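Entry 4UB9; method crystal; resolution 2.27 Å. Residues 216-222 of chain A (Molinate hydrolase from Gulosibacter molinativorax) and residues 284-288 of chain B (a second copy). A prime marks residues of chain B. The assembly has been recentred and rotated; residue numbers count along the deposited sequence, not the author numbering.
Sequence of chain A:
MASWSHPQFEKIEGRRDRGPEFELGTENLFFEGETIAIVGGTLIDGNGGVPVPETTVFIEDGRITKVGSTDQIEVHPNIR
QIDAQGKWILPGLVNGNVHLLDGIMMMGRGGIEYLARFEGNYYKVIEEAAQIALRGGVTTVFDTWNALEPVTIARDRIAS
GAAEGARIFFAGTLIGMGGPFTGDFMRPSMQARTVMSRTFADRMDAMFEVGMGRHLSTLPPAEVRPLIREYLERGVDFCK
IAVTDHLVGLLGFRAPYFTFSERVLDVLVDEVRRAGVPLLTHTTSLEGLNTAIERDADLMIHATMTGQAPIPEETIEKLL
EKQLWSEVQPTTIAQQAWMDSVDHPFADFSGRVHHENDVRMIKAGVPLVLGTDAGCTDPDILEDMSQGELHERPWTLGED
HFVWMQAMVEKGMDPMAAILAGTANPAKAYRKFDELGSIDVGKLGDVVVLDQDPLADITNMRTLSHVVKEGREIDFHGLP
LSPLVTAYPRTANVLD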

# COMPACT_ATOMS: atom_id res chain seq x y z
N LEU A 216 1.13 25.33 -10.38
CA LEU A 216 0.45 26.37 -11.11
C LEU A 216 -0.99 26.59 -10.63
O LEU A 216 -1.52 27.69 -10.73
N SER A 217 -1.65 25.54 -10.18
CA SER A 217 -3.02 25.64 -9.71
C SER A 217 -3.16 26.45 -8.43
O SER A 217 -4.27 26.81 -8.06
N THR A 218 -2.05 26.70 -7.75
CA THR A 218 -2.05 27.46 -6.51
C THR A 218 -1.93 28.99 -6.70
O THR A 218 -2.11 29.75 -5.73
N LEU A 219 -1.64 29.41 -7.93
CA LEU A 219 -1.20 30.78 -8.19
C LEU A 219 -2.29 31.66 -8.70
O LEU A 219 -3.26 31.17 -9.27
N PRO A 220 -2.14 32.98 -8.50
CA PRO A 220 -3.09 33.93 -9.08
C PRO A 220 -2.72 34.21 -10.52
O PRO A 220 -1.58 33.99 -10.91
N PRO A 221 -3.66 34.71 -11.30
CA PRO A 221 -3.50 34.90 -12.74
C PRO A 221 -2.30 35.72 -13.13
O PRO A 221 -1.61 35.41 -14.10
N ALA A 222 -2.05 36.77 -12.38
CA ALA A 222 -0.94 37.65 -12.66
C ALA A 222 0.41 36.94 -12.53
O ALA A 222 1.38 37.30 -13.20
N THR B 284 -9.77 25.94 -1.06
CA THR B 284 -8.50 25.28 -0.80
C THR B 284 -7.36 25.90 -1.64
O THR B 284 -6.24 25.48 -1.55
N SER B 285 -7.68 26.92 -2.41
CA SER B 285 -6.73 27.66 -3.21
C SER B 285 -7.08 29.15 -3.27
O SER B 285 -8.21 29.53 -3.04
N LEU B 286 -6.14 29.96 -3.75
CA LEU B 286 -6.39 31.40 -4.00
C LEU B 286 -7.48 31.63 -5.02
O LEU B 286 -8.37 32.45 -4.84
N GLU B 287 -7.42 30.91 -6.12
CA GLU B 287 -8.46 31.05 -7.15
C GLU B 287 -9.82 30.57 -6.66
O GLU B 287 -10.86 31.07 -7.06
N GLY B 288 -9.81 29.58 -5.79
CA GLY B 288 -11.05 29.07 -5.22
C GLY B 288 -11.66 30.13 -4.33
O GLY B 288 -12.83 30.40 -4.38

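Where a helix begins at a subunit interface, its first backbone amides have no carbonyl partners within the helix, and something else must satisfy them. The contact between two copies of molinate hydrolase at residues 216–222 and 284′–288′ is a compact example. No direct hydrogen bond crosses between the stretches; two waters carry the polar link, and a few side chains fill the space around them.

The cap itself is internal to the second chain. Ser285′ stands at the N-cap of the helix that starts at Leu286′, and its p rotamer (chi1 63°) turns the hydroxyl back over the first turn, where OG accepts from Gly288′ N at 3.0 Å. Gly288′ suits this tight turn: a CB modelled at its ideal position would lie only 3.0 Å from Ser285′ OG. Although the CA-to-CB bond of Ser285′ points toward the first chain, its hydroxyl is committed to the cap, and its CB makes a loose contact with Ser217 O at 4.2 Å.

The first two amides of the helix, those of Leu286′ and Glu287′, are served by water. Water 2 accepts from Leu286′ N (2.9 Å) and donates to Thr218 O (2.6 Å). Water 1 accepts from Glu287′ N (2.9 Å) and donates to two carbonyls, Ser217 O at 2.9 Å and Leu219 O at 3.3 Å. The first chain thus offers mainly its backbone here. At the end of its 3-10 segment, Leu219 N bonds to Leu216 O (3.3 Å), while the carbonyls of residues 217 to 219 are used by the bridging waters. The CA-to-CB bonds of Ser217 (m) and Thr218 (p) point sideways, and their hydroxyls find hydrogen bonds with residues adjoining the stretches. Leu219, in the common m,t conformation, directs its CA-to-CB bond away from the partner and contributes its carbonyl instead.

Leu286′ provides the apolar counterpart. Its CA-to-CB bond points toward the first chain, and the m,t rotamer, with chi2 at 180°, extends the side chain so that CD1 reaches 3.9 Å from Pro220 CD. Leu286′ CD1 also lies 3.5 Å from Thr218 O, so one leucine branch packs beside both the proline ring and the backbone that binds water 2.

Glu287′ is folded where Leu286′ is extended. Its CA-to-CB bond points sideways, but chi1, chi2 and chi3 of -80°, -56° and -64° curl the chain and bring its end nearer the first chain. Glu287′ CG passes 3.8 Å from Leu219 O, and Glu287′ OE2 lies 4.0 Å from Pro220 CA and 3.1 Å from Pro221 CD. These are packing contacts: neither proline has an amide hydrogen to offer, and both carboxylate oxygens are hydrogen-bonded elsewhere in the structure. Pro220, itself an N-cap residue with a C-gamma endo ring, and Pro221, C-gamma exo at the start of the following helix, complete the surface. Together the stretches bury 251 Å².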

# COMPACT_ATOMS: atom_id res chain seq x y z
CB LEU A 216 0.41 26.06 -12.62
CG LEU A 216 1.74 26.11 -13.33
CD1 LEU A 216 1.49 25.78 -14.78
CD2 LEU A 216 2.43 27.47 -13.23
CB SER A 217 -3.62 24.25 -9.45
OG SER A 217 -3.90 23.52 -10.64
CB THR A 218 -0.93 27.08 -5.54
OG1 THR A 218 0.33 27.46 -6.08
CG2 THR A 218 -0.93 25.60 -5.27
CB LEU A 219 -0.09 30.80 -9.23
CG LEU A 219 1.21 30.06 -8.87
CD1 LEU A 219 2.18 30.13 -10.05
CD2 LEU A 219 1.85 30.59 -7.61
CB PRO A 220 -2.94 35.16 -8.19
CG PRO A 220 -1.55 35.10 -7.69
CD PRO A 220 -1.16 33.65 -7.63
CB PRO A 221 -4.77 35.67 -13.13
CG PRO A 221 -5.76 35.38 -12.09
CD PRO A 221 -5.00 35.07 -10.83
CB ALA A 222 -0.98 38.86 -11.73
CB THR B 284 -8.82 23.80 -1.12
OG1 THR B 284 -8.93 23.08 0.12
CG2 THR B 284 -7.89 23.16 -1.99
CB SER B 285 -6.72 27.11 -4.65
OG SER B 285 -7.98 27.30 -5.26
CB LEU B 286 -5.14 32.09 -4.50
CG LEU B 286 -3.99 32.13 -3.53
CD1 LEU B 286 -2.78 32.84 -4.14
CD2 LEU B 286 -4.43 32.84 -2.27
CB GLU B 287 -8.05 30.35 -8.42
CG GLU B 287 -7.09 31.17 -9.25
CD GLU B 287 -7.67 32.55 -9.57
OE1 GLU B 287 -8.72 32.67 -10.29
OE2 GLU B 287 -7.05 33.52 -9.07
O HOH W 1 -5.08 29.44 -7.14
O HOH W 2 -3.62 28.60 -3.98